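Local coordinates for protein Non-ribosomal peptide synthetase (Streptomyces halstedii, PDB 3WV4) that is a non-ribosomal peptide synthetase whose modelled part belongs to the AMP-binding enzyme family of the ANL clan, at residues A82-W86 against L171-V175; E96-L102 against A141-I147; A334-R338 against I350-E356. All coordinates share one frame. Residues are numbered along the deposited sequence.

Interaction 1 (A82-W86 against L171-V175); sequences AFSAW and LWADV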
loop_
_atom_site.group_PDB
_atom_site.type_symbol
_atom_site.label_atom_id
_atom_site.label_comp_id
_atom_site.label_asym_id
_atom_site.label_seq_id
_atom_site.Cartn_x
_atom_site.Cartn_y
_atom_site.Cartn_z
ATOM N N ALA A 82 -7.604 1.447 -20.698
ATOM C CA ALA A 82 -6.696 1.389 -21.839
ATOM C C ALA A 82 -5.540 0.455 -21.547
ATOM O O ALA A 82 -5.124 -0.371 -22.387
ATOM C CB ALA A 82 -6.210 2.788 -22.192
ATOM N N PHE A 83 -5.017 0.536 -20.328
ATOM C CA PHE A 83 -3.918 -0.352 -19.976
ATOM C C PHE A 83 -4.381 -1.813 -19.943
ATOM O O PHE A 83 -3.642 -2.706 -20.365
ATOM C CB PHE A 83 -3.212 0.055 -18.675
ATOM C CG PHE A 83 -2.038 -0.806 -18.387
ATOM C CD1 PHE A 83 -0.881 -0.674 -19.155
ATOM C CD2 PHE A 83 -2.155 -1.859 -17.525
ATOM C CE1 PHE A 83 0.184 -1.531 -18.965
ATOM C CE2 PHE A 83 -1.089 -2.700 -17.303
ATOM C CZ PHE A 83 0.100 -2.541 -18.022
ATOM N N SER A 84 -5.622 -2.068 -19.488
ATOM C CA SER A 84 -6.166 -3.410 -19.569
ATOM C C SER A 84 -6.190 -3.919 -21.059
ATOM O O SER A 84 -5.852 -5.072 -21.335
ATOM C CB SER A 84 -7.562 -3.474 -18.958
ATOM O OG SER A 84 -7.553 -3.175 -17.567
ATOM N N ALA A 85 -6.574 -3.062 -22.013
ATOM C CA ALA A 85 -6.625 -3.484 -23.417
ATOM C C ALA A 85 -5.244 -3.798 -23.918
ATOM O O ALA A 85 -5.061 -4.700 -24.697
ATOM C CB ALA A 85 -7.232 -2.410 -24.280
ATOM N N TRP A 86 -4.248 -3.081 -23.418
ATOM C CA TRP A 86 -2.896 -3.401 -23.746
ATOM C C TRP A 86 -2.517 -4.770 -23.231
ATOM O O TRP A 86 -1.826 -5.511 -23.914
ATOM C CB TRP A 86 -1.976 -2.348 -23.130
ATOM C CG TRP A 86 -0.590 -2.436 -23.524
ATOM C CD1 TRP A 86 -0.012 -1.838 -24.594
ATOM C CD2 TRP A 86 0.457 -3.077 -22.794
ATOM N NE1 TRP A 86 1.347 -2.114 -24.616
ATOM C CE2 TRP A 86 1.668 -2.880 -23.533
ATOM C CE3 TRP A 86 0.493 -3.861 -21.628
ATOM C CZ2 TRP A 86 2.890 -3.385 -23.113
ATOM C CZ3 TRP A 86 1.724 -4.358 -21.197
ATOM C CH2 TRP A 86 2.901 -4.148 -21.954
ATOM N N LEU A 171 5.516 2.223 -24.357
ATOM C CA LEU A 171 4.204 1.558 -24.339
ATOM C C LEU A 171 3.059 2.503 -24.038
ATOM O O LEU A 171 1.933 2.218 -24.397
ATOM C CB LEU A 171 4.108 0.380 -23.392
ATOM C CG LEU A 171 3.880 0.691 -21.901
ATOM C CD1 LEU A 171 2.386 0.721 -21.564
ATOM C CD2 LEU A 171 4.588 -0.332 -21.037
ATOM N N TRP A 172 3.318 3.621 -23.382
ATOM C CA TRP A 172 2.266 4.587 -23.136
ATOM C C TRP A 172 1.704 5.161 -24.430
ATOM O O TRP A 172 0.546 5.489 -24.469
ATOM C CB TRP A 172 2.683 5.710 -22.160
ATOM C CG TRP A 172 1.497 6.177 -21.336
ATOM C CD1 TRP A 172 0.856 7.380 -21.418
ATOM C CD2 TRP A 172 0.800 5.410 -20.338
ATOM N NE1 TRP A 172 -0.195 7.402 -20.535
ATOM C CE2 TRP A 172 -0.260 6.200 -19.874
ATOM C CE3 TRP A 172 0.957 4.118 -19.817
ATOM C CZ2 TRP A 172 -1.150 5.750 -18.902
ATOM C CZ3 TRP A 172 0.080 3.673 -18.832
ATOM C CH2 TRP A 172 -0.964 4.477 -18.397
ATOM N N ALA A 173 2.515 5.261 -25.493
ATOM C CA ALA A 173 1.968 5.733 -26.774
ATOM C C ALA A 173 0.776 4.888 -27.192
ATOM O O ALA A 173 -0.264 5.413 -27.606
ATOM C CB ALA A 173 3.048 5.708 -27.875
ATOM N N ASP A 174 0.940 3.576 -27.104
ATOM C CA ASP A 174 -0.138 2.646 -27.422
ATOM C C ASP A 174 -1.309 2.789 -26.499
ATOM O O ASP A 174 -2.441 2.718 -26.947
ATOM C CB ASP A 174 0.375 1.193 -27.360
ATOM C CG ASP A 174 1.426 0.919 -28.425
ATOM O OD1 ASP A 174 1.376 1.603 -29.496
ATOM O OD2 ASP A 174 2.297 0.047 -28.174
ATOM N N VAL A 175 -1.049 2.949 -25.202
ATOM C CA VAL A 175 -2.144 3.059 -24.236
ATOM C C VAL A 175 -2.974 4.280 -24.574
ATOM O O VAL A 175 -4.193 4.277 -24.423
ATOM C CB VAL A 175 -1.652 3.128 -22.772
ATOM C CG1 VAL A 175 -2.761 3.578 -21.825
ATOM C CG2 VAL A 175 -1.154 1.779 -22.315
#
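Trp86 lays one face of its indole against Leu171, whose CD1 sits over the ring, and brings NE1 to within 3.9 Å of Leu171 CB. At the indole edge the methylene of Asp174 closes in, Trp86 CD1 to Asp174 CB measuring 4.1 Å, while the Asp174 carboxylate forms a salt bridge with Arg177, a turn further along its own helix. One turn before Trp86, the small Ala82 lets the two backbones approach: Ala82 CB lies 3.4 Å from Val175 O and 3.6 Å from Val175 CG1, and the two CA atoms are 5.4 Å apart. Helices 73-89 and 168-180 meet here at 113°, with their segment axes 9.6 Å apart, as two members of the helical layer on one face of a parallel α/β sheet. The Phe83 ring lies between the two helices and the sheet, its edge meeting Val175 CG2 (4.0 Å from CD1) and Leu171 CD1 (4.1 Å from CE1). The same ring rests on Ile147 of strand 145-148 and on Val111 of helix 106-116. Trp172 starts away from helix 73-89, yet its ring swings back until CZ3 is 4.5 Å from Phe83 CD1, and it also touches Gln107 and Ala110.

Interaction 2 (E96-L102 against A141-I147); sequences ERIVVQL and ADPRLVI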
loop_
_atom_site.group_PDB
_atom_site.type_symbol
_atom_site.label_atom_id
_atom_site.label_comp_id
_atom_site.label_asym_id
_atom_site.label_seq_id
_atom_site.Cartn_x
_atom_site.Cartn_y
_atom_site.Cartn_z
ATOM N N GLU A 96 -1.733 -14.460 -14.384
ATOM C CA GLU A 96 -0.326 -14.293 -14.776
ATOM C C GLU A 96 0.195 -13.030 -14.139
ATOM O O GLU A 96 -0.591 -12.121 -13.828
ATOM C CB GLU A 96 -0.183 -14.264 -16.304
ATOM C CG GLU A 96 -0.650 -15.577 -16.960
ATOM C CD GLU A 96 -0.233 -15.706 -18.423
ATOM O OE1 GLU A 96 -0.503 -14.771 -19.223
ATOM O OE2 GLU A 96 0.383 -16.745 -18.766
ATOM N N ARG A 97 1.513 -12.972 -13.945
ATOM C CA ARG A 97 2.142 -11.855 -13.279
ATOM C C ARG A 97 2.753 -10.877 -14.274
ATOM O O ARG A 97 3.205 -11.271 -15.365
ATOM C CB ARG A 97 3.256 -12.314 -12.314
ATOM C CG ARG A 97 2.833 -12.918 -10.969
ATOM C CD ARG A 97 2.196 -14.286 -11.103
ATOM N NE ARG A 97 3.086 -15.232 -11.793
ATOM C CZ ARG A 97 2.678 -16.303 -12.453
ATOM N NH1 ARG A 97 1.403 -16.602 -12.490
ATOM N NH2 ARG A 97 3.564 -17.098 -13.049
ATOM N N ILE A 98 2.797 -9.603 -13.865
ATOM C CA ILE A 98 3.641 -8.612 -14.503
ATOM C C ILE A 98 4.475 -7.935 -13.433
ATOM O O ILE A 98 3.974 -7.600 -12.368
ATOM C CB ILE A 98 2.857 -7.578 -15.311
ATOM C CG1 ILE A 98 1.975 -6.688 -14.432
ATOM C CG2 ILE A 98 1.997 -8.290 -16.341
ATOM C CD1 ILE A 98 1.259 -5.610 -15.232
ATOM N N VAL A 99 5.752 -7.785 -13.722
ATOM C CA VAL A 99 6.648 -7.070 -12.873
ATOM C C VAL A 99 6.834 -5.652 -13.359
ATOM O O VAL A 99 7.062 -5.416 -14.558
ATOM C CB VAL A 99 8.046 -7.720 -12.871
ATOM C CG1 VAL A 99 9.045 -6.774 -12.241
ATOM C CG2 VAL A 99 8.016 -9.006 -12.068
ATOM N N VAL A 100 6.794 -4.723 -12.417
ATOM C CA VAL A 100 6.662 -3.334 -12.716
ATOM C C VAL A 100 7.641 -2.610 -11.829
ATOM O O VAL A 100 7.579 -2.755 -10.591
ATOM C CB VAL A 100 5.221 -2.863 -12.392
ATOM C CG1 VAL A 100 5.080 -1.396 -12.682
ATOM C CG2 VAL A 100 4.209 -3.658 -13.197
ATOM N N GLN A 101 8.550 -1.865 -12.453
ATOM C CA GLN A 101 9.563 -1.089 -11.738
ATOM C C GLN A 101 9.490 0.340 -12.169
ATOM O O GLN A 101 10.139 0.761 -13.131
ATOM C CB GLN A 101 10.967 -1.611 -12.021
ATOM C CG GLN A 101 12.021 -0.977 -11.122
ATOM C CD GLN A 101 13.420 -1.481 -11.400
ATOM O OE1 GLN A 101 13.839 -1.523 -12.551
ATOM N NE2 GLN A 101 14.160 -1.822 -10.359
ATOM N N LEU A 102 8.696 1.094 -11.443
ATOM C CA LEU A 102 8.338 2.423 -11.830
ATOM C C LEU A 102 8.301 3.322 -10.641
ATOM O O LEU A 102 8.046 2.857 -9.532
ATOM C CB LEU A 102 6.933 2.429 -12.459
ATOM C CG LEU A 102 6.722 1.741 -13.788
ATOM C CD1 LEU A 102 5.289 1.971 -14.192
ATOM C CD2 LEU A 102 7.631 2.358 -14.822
ATOM N N ALA A 141 8.991 -14.441 -9.269
ATOM C CA ALA A 141 7.656 -13.942 -9.670
ATOM C C ALA A 141 7.171 -14.629 -10.886
ATOM O O ALA A 141 5.934 -14.776 -11.111
ATOM C CB ALA A 141 7.713 -12.457 -9.938
ATOM N N ASP A 142 8.118 -15.003 -11.742
ATOM C CA ASP A 142 7.782 -15.763 -12.940
ATOM C C ASP A 142 6.724 -15.036 -13.796
ATOM O O ASP A 142 5.680 -15.615 -14.138
ATOM C CB ASP A 142 7.350 -17.199 -12.536
ATOM C CG ASP A 142 7.061 -18.128 -13.729
ATOM O OD1 ASP A 142 7.605 -17.915 -14.840
ATOM O OD2 ASP A 142 6.243 -19.059 -13.528
ATOM N N PRO A 143 7.006 -13.791 -14.209
ATOM C CA PRO A 143 5.973 -13.020 -14.927
ATOM C C PRO A 143 5.949 -13.270 -16.432
ATOM O O PRO A 143 6.753 -13.988 -16.950
ATOM C CB PRO A 143 6.394 -11.589 -14.684
ATOM C CG PRO A 143 7.884 -11.687 -14.726
ATOM C CD PRO A 143 8.241 -13.015 -14.089
ATOM N N ARG A 144 5.014 -12.621 -17.095
ATOM C CA ARG A 144 4.816 -12.713 -18.509
ATOM C C ARG A 144 5.675 -11.624 -19.151
ATOM O O ARG A 144 6.216 -11.802 -20.231
ATOM C CB ARG A 144 3.335 -12.461 -18.708
ATOM C CG ARG A 144 2.762 -12.800 -20.019
ATOM C CD ARG A 144 2.511 -14.279 -20.226
ATOM N NE ARG A 144 1.702 -14.379 -21.446
ATOM C CZ ARG A 144 1.860 -15.310 -22.370
ATOM N NH1 ARG A 144 2.782 -16.257 -22.219
ATOM N NH2 ARG A 144 1.098 -15.290 -23.457
ATOM N N LEU A 145 5.849 -10.503 -18.448
ATOM C CA LEU A 145 6.561 -9.340 -18.970
ATOM C C LEU A 145 6.938 -8.380 -17.872
ATOM O O LEU A 145 6.640 -8.594 -16.698
ATOM C CB LEU A 145 5.765 -8.631 -20.043
ATOM C CG LEU A 145 4.361 -8.112 -19.728
ATOM C CD1 LEU A 145 4.432 -6.753 -19.058
ATOM C CD2 LEU A 145 3.575 -8.001 -21.027
ATOM N N VAL A 146 7.709 -7.386 -18.250
ATOM C CA VAL A 146 8.315 -6.512 -17.296
ATOM C C VAL A 146 8.177 -5.105 -17.793
ATOM O O VAL A 146 8.437 -4.831 -18.981
ATOM C CB VAL A 146 9.818 -6.814 -17.116
ATOM C CG1 VAL A 146 10.481 -5.777 -16.218
ATOM C CG2 VAL A 146 10.035 -8.225 -16.572
ATOM N N ILE A 147 7.795 -4.200 -16.896
ATOM C CA ILE A 147 7.685 -2.804 -17.269
ATOM C C ILE A 147 8.713 -1.986 -16.524
ATOM O O ILE A 147 8.764 -2.037 -15.278
ATOM C CB ILE A 147 6.266 -2.296 -16.994
ATOM C CG1 ILE A 147 5.320 -3.029 -17.934
ATOM C CG2 ILE A 147 6.190 -0.788 -17.209
ATOM C CD1 ILE A 147 3.898 -2.985 -17.529
HETATM O O HOH W 1 3.348 -14.832 -15.172
#
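Strands 97-101 and 145-147 run side by side in parallel, their axes 4.7 Å apart, and the side chains interlock on both faces. On one face Ile147 is the main bump: its CD1 reaches Ile98 CD1 and Val100 CG2, both at 4.4 Å, and its CG2 meets Leu102 CD1 at 4.2 Å, so Ile98, Val100 and Leu102 line one side of it. Leu145 CD1 fills in beside Ile98 CG2 at 4.0 Å. On the other face Val99 is the bump, its CG2 set between Pro143 CG (3.8 Å) and Ala141 CB (4.1 Å) and its CB 4.2 Å from Val146 CG2. Val99 also gives the backbone ladder its parallel pattern, its N bonding to Leu145 O (3.2 Å) and its O receiving Ile147 N (2.7 Å); Gln101 N to Ile147 O (2.8 Å) continues the ladder. At the other end Arg97 O takes Arg144 N (2.8 Å) rather than Leu145 N, 4.1 Å away, so the pairing slips out of the regular pattern. Asp142 ends helix 131-141 with positive phi, and Arg97 folds over this turn, NE bonding to Ala141 O at 3.0 Å and NH2 facing Asp142 OD2 at 3.4 Å in a salt bridge; Arg97 NH1 bonds to Gly95 and Asp142 also pairs with Arg403. A water links Arg97 N to Asp142 O. In this doubly wound, Rossmann-like sheet, strand 121-124 flanks 97-101 on its far edge, helix 106-116 packs on the Ile98 and Val100 face, and helix 151-160 meets Gln101 and Val146.

Interaction 3 (A334-R338 against I350-E356); sequences AQVVR and IMPPHLE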
loop_
_atom_site.group_PDB
_atom_site.type_symbol
_atom_site.label_atom_id
_atom_site.label_comp_id
_atom_site.label_asym_id
_atom_site.label_seq_id
_atom_site.Cartn_x
_atom_site.Cartn_y
_atom_site.Cartn_z
ATOM N N ALA A 334 -3.097 18.749 13.895
ATOM C CA ALA A 334 -2.861 17.509 13.259
ATOM C C ALA A 334 -2.711 16.449 14.321
ATOM O O ALA A 334 -2.082 16.688 15.329
ATOM C CB ALA A 334 -1.617 17.571 12.347
ATOM N N GLN A 335 -3.301 15.283 14.075
ATOM C CA GLN A 335 -3.221 14.123 14.982
ATOM C C GLN A 335 -2.100 13.216 14.544
ATOM O O GLN A 335 -1.821 13.144 13.362
ATOM C CB GLN A 335 -4.546 13.359 14.947
ATOM C CG GLN A 335 -5.653 14.210 15.544
ATOM C CD GLN A 335 -7.030 13.639 15.336
ATOM O OE1 GLN A 335 -7.472 13.368 14.194
ATOM N NE2 GLN A 335 -7.769 13.571 16.404
ATOM N N VAL A 336 -1.393 12.612 15.489
ATOM C CA VAL A 336 -0.216 11.803 15.203
ATOM C C VAL A 336 -0.513 10.391 15.619
ATOM O O VAL A 336 -0.692 10.080 16.806
ATOM C CB VAL A 336 0.984 12.313 15.973
ATOM C CG1 VAL A 336 2.172 11.387 15.739
ATOM C CG2 VAL A 336 1.307 13.729 15.579
ATOM N N VAL A 337 -0.708 9.550 14.625
ATOM C CA VAL A 337 -1.408 8.293 14.787
ATOM C C VAL A 337 -0.453 7.115 14.718
ATOM O O VAL A 337 0.237 6.973 13.712
ATOM C CB VAL A 337 -2.483 8.137 13.705
ATOM C CG1 VAL A 337 -3.126 6.784 13.814
ATOM C CG2 VAL A 337 -3.505 9.280 13.815
ATOM N N ARG A 338 -0.419 6.301 15.785
ATOM C CA ARG A 338 0.458 5.168 15.792
ATOM C C ARG A 338 -0.209 3.967 15.206
ATOM O O ARG A 338 -1.412 3.751 15.396
ATOM C CB ARG A 338 0.976 4.875 17.206
ATOM C CG ARG A 338 1.932 5.950 17.806
ATOM C CD ARG A 338 1.300 6.701 19.010
ATOM N NE ARG A 338 0.966 5.839 20.118
ATOM C CZ ARG A 338 0.095 6.075 21.102
ATOM N NH1 ARG A 338 -0.683 7.140 21.166
ATOM N NH2 ARG A 338 0.009 5.176 22.071
ATOM N N ILE A 350 -4.113 -0.181 15.082
ATOM C CA ILE A 350 -4.085 1.270 14.938
ATOM C C ILE A 350 -4.609 1.911 16.215
ATOM O O ILE A 350 -5.546 1.434 16.779
ATOM C CB ILE A 350 -4.967 1.756 13.743
ATOM C CG1 ILE A 350 -4.462 1.185 12.451
ATOM C CG2 ILE A 350 -4.999 3.282 13.707
ATOM C CD1 ILE A 350 -5.315 1.623 11.242
ATOM N N MET A 351 -3.917 2.931 16.700
ATOM C CA MET A 351 -4.370 3.698 17.805
ATOM C C MET A 351 -5.353 4.684 17.255
ATOM O O MET A 351 -5.032 5.498 16.387
ATOM C CB MET A 351 -3.262 4.493 18.452
ATOM C CG MET A 351 -3.688 5.140 19.762
ATOM S SD MET A 351 -4.259 3.907 21.023
ATOM C CE MET A 351 -2.827 3.595 21.962
ATOM N N PRO A 352 -6.561 4.667 17.799
ATOM C CA PRO A 352 -7.516 5.622 17.256
ATOM C C PRO A 352 -7.067 7.076 17.439
ATOM O O PRO A 352 -6.632 7.417 18.528
ATOM C CB PRO A 352 -8.785 5.347 18.083
ATOM C CG PRO A 352 -8.713 3.911 18.424
ATOM C CD PRO A 352 -7.218 3.605 18.600
ATOM N N PRO A 353 -7.259 7.935 16.404
ATOM C CA PRO A 353 -6.820 9.334 16.429
ATOM C C PRO A 353 -7.221 10.082 17.655
ATOM O O PRO A 353 -6.383 10.830 18.229
ATOM C CB PRO A 353 -7.473 9.923 15.185
ATOM C CG PRO A 353 -7.386 8.833 14.232
ATOM C CD PRO A 353 -7.631 7.540 15.039
ATOM N N HIS A 354 -8.485 9.929 18.063
ATOM C CA HIS A 354 -8.969 10.606 19.245
ATOM C C HIS A 354 -8.180 10.169 20.498
ATOM O O HIS A 354 -8.245 10.878 21.509
ATOM C CB HIS A 354 -10.547 10.512 19.404
ATOM C CG HIS A 354 -11.054 9.202 19.950
ATOM N ND1 HIS A 354 -11.140 8.061 19.192
ATOM C CD2 HIS A 354 -11.509 8.864 21.180
ATOM C CE1 HIS A 354 -11.568 7.056 19.927
ATOM N NE2 HIS A 354 -11.823 7.520 21.141
ATOM N N LEU A 355 -7.473 9.029 20.461
ATOM C CA LEU A 355 -6.716 8.554 21.660
ATOM C C LEU A 355 -5.203 8.754 21.537
ATOM O O LEU A 355 -4.434 8.078 22.261
ATOM C CB LEU A 355 -7.017 7.063 21.960
ATOM C CG LEU A 355 -8.505 6.644 22.121
ATOM C CD1 LEU A 355 -8.646 5.141 22.320
ATOM C CD2 LEU A 355 -9.161 7.373 23.270
ATOM N N GLU A 356 -4.784 9.657 20.643
ATOM C CA GLU A 356 -3.380 9.858 20.289
ATOM C C GLU A 356 -2.485 10.210 21.500
ATOM O O GLU A 356 -1.307 9.815 21.487
ATOM C CB GLU A 356 -3.206 10.928 19.187
ATOM C CG GLU A 356 -3.632 12.311 19.630
ATOM C CD GLU A 356 -3.171 13.419 18.696
ATOM O OE1 GLU A 356 -2.008 13.469 18.189
ATOM O OE2 GLU A 356 -3.982 14.323 18.526
HETATM O O HOH W 2 -6.408 14.083 18.896
#
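Glu356 turns its carboxylate back onto the strand, OE1 accepting a hydrogen bond from Val336 N at 2.9 Å while also forming a salt bridge with Arg328. At the other end Met351 N donates to Arg338 O, also at 2.9 Å and nearly straight. Between Gln335 and the loop a water accepts from Gln335 NE2 (2.9 Å) and donates to Glu356 OE2 (2.5 Å). A short 3-10 turn at 353-354, with Leu355 N bonded to Pro352 O (2.7 Å) and Glu356 N to Pro353 O (3.1 Å), brings the chain round to Glu356. Arg338 spreads one guanidinium face over Met351 CG, brings NH2 to 3.2 Å from Met351 CE, and bonds through NH2 to Ser362 O. On the opposite side of the strand from Arg338, Val337 sets its CG1 4.0 Å from Ile350 CG2 and its CG2 3.9 Å from Pro353 CG. The chain between the segments carries the Tyr-Gly-Gln-Thr-Glu sequence, a form of a recognised ANL family motif. Strand 335-340 lies between parallel strand 311-314 on one side and antiparallel strand 349-350 on the other, with helix 215-229 packed on Val337 and Ile350.

From the N terminus, helix 73-89 supplies the first half of interaction 1 and leads into strand 97-101, which opens interaction 2. The chain then passes through helix 106-116, strand 121-124 and helix 131-141 before strand 145-148 closes interaction 2; helix 168-180 closes interaction 1 later, so interaction 2 is nested inside it. The two touch: Phe83 CZ lies 3.9 Å from Ile147 CD1 and Trp86 CH2 4.0 Å from Leu145 CD2, joining helix pair to sheet. Interaction 3 follows in series, closing a short loop in another sheet across the chain's centre, its centre about 41 Å and 37 Å from those of interactions 1 and 2.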